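Local coordinates for protein RavO (Legionella pneumophila subsp. pneumophila, PDB 6DM4) that binds a phosphotyrosine peptide of human Shc1 through the SH2 domain that this chain represents, and probably recognises phosphotyrosine-containing host proteins, at residues Q111-E114 against L115-A119. Residues are numbered along the deposited sequence; the frame is centred on the assembly and turned at random.
Sequences QNKE and LIEKA
Lys113 sends CG out opposite its backbone N (chi1 178°) and stays extended until a final bend at chi4 (48°) turns NZ toward Glu117, whose own CG swings back beside its backbone N (chi1 -71°) in the conformer described here, one of two modelled. In that conformer the two side chains meet at an angle, and Lys113 NZ reaches Glu117 OE2 at 2.9 Å, a salt bridge spanning one helical turn. The ammonium comes in from above the carboxylate plane, and Lys113 CE sits 3.3 Å from the same OE2. That ammonium has a second anchor, a hydrogen bond to the carbonyl oxygen of Gln63 on strand 55-64, which does not depend on the Glu117 conformer and ties the buried lysine to the sheet.

The next pair along runs differently. Glu114 and Lys118 lie side by side and point the same way, out on the exposed surface; Lys118 CE packs on Glu114 CG at 3.6 Å, and the 3.1 Å bond from Lys118 NZ to Glu114 OE2 is weak. Beneath both pairs the backbone keeps its regular i to i+4 bonds, among them Glu117 N to Lys113 O at 3.0 Å and Ile116 N to Asn112 O at 3.1 Å.

Ile116 sets CG1 3.3 Å from Asn112 O, and its side chain touches Ala64 and His69 of the sheet. Asn112 lies against Ile71 and an apolar side chain of the bound phosphopeptide, while its ND2 bonds back to His108 O. Two successive i to i+4 Lys/Glu bridges of opposite order, the first in one Glu117 conformer, thus run along the last turns of helix 101-119, the C-terminal helix that flanks the central antiparallel sheet of an SH2 domain.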
# COMPACT_ATOMS: atom_id res chain seq x y z
N GLN A 111 3.25 -1.92 22.68
CA GLN A 111 4.15 -2.03 23.83
C GLN A 111 4.80 -0.69 24.13
O GLN A 111 4.98 -0.33 25.30
CB GLN A 111 5.21 -3.10 23.56
CG GLN A 111 4.68 -4.53 23.54
CD GLN A 111 5.78 -5.57 23.45
OE1 GLN A 111 6.89 -5.38 23.95
NE2 GLN A 111 5.48 -6.70 22.80
N ASN A 112 5.15 0.08 23.09
CA ASN A 112 5.71 1.41 23.32
C ASN A 112 4.68 2.34 23.95
O ASN A 112 5.01 3.13 24.84
CB ASN A 112 6.22 2.00 22.00
CG ASN A 112 7.72 1.85 21.85
OD1 ASN A 112 8.48 2.17 22.76
ND2 ASN A 112 8.16 1.34 20.71
N LYS A 113 3.42 2.25 23.50
CA LYS A 113 2.36 3.01 24.14
C LYS A 113 2.21 2.60 25.60
O LYS A 113 1.93 3.44 26.47
CB LYS A 113 1.05 2.80 23.39
CG LYS A 113 -0.15 3.51 24.00
CD LYS A 113 -1.37 3.40 23.08
CE LYS A 113 -2.62 3.94 23.75
NZ LYS A 113 -2.34 5.27 24.36
N GLU A 114 2.40 1.31 25.90
CA GLU A 114 2.29 0.83 27.27
C GLU A 114 3.36 1.46 28.15
O GLU A 114 3.08 1.87 29.29
CB GLU A 114 2.39 -0.69 27.30
CG GLU A 114 2.28 -1.30 28.68
CD GLU A 114 1.75 -2.72 28.65
OE1 GLU A 114 1.51 -3.24 27.53
OE2 GLU A 114 1.57 -3.32 29.73
N LEU A 115 4.60 1.55 27.65
CA LEU A 115 5.67 2.19 28.42
C LEU A 115 5.34 3.64 28.72
O LEU A 115 5.56 4.12 29.84
CB LEU A 115 6.99 2.10 27.66
CG LEU A 115 7.75 0.77 27.65
CD1 LEU A 115 9.04 0.93 26.87
CD2 LEU A 115 8.03 0.29 29.06
N ILE A 116 4.81 4.36 27.73
CA ILE A 116 4.45 5.76 27.91
C ILE A 116 3.38 5.90 28.99
O ILE A 116 3.49 6.71 29.91
CB ILE A 116 3.98 6.38 26.58
CG1 ILE A 116 5.11 6.37 25.55
CG2 ILE A 116 3.44 7.80 26.81
CD1 ILE A 116 6.21 7.36 25.83
N GLU A 117 2.31 5.10 28.88
CA GLU A 117 1.18 5.21 29.79
C GLU A 117 1.57 4.87 31.22
O GLU A 117 1.06 5.47 32.18
CB GLU A 117 0.04 4.30 29.33
CG GLU A 117 -0.66 4.75 28.07
CD GLU A 117 -1.85 3.87 27.74
OE1 GLU A 117 -1.87 2.71 28.18
OE2 GLU A 117 -2.76 4.35 27.03
N LYS A 118 2.46 3.89 31.40
CA LYS A 118 2.86 3.51 32.75
C LYS A 118 3.75 4.57 33.39
O LYS A 118 3.75 4.72 34.62
CB LYS A 118 3.55 2.15 32.74
CG LYS A 118 2.60 0.98 32.94
CD LYS A 118 3.07 -0.26 32.20
CE LYS A 118 2.04 -1.38 32.29
NZ LYS A 118 0.73 -1.01 31.69
N ALA A 119 4.51 5.31 32.58
CA ALA A 119 5.36 6.36 33.12
C ALA A 119 4.55 7.59 33.53
O ALA A 119 4.98 8.34 34.42
CB ALA A 119 6.43 6.76 32.10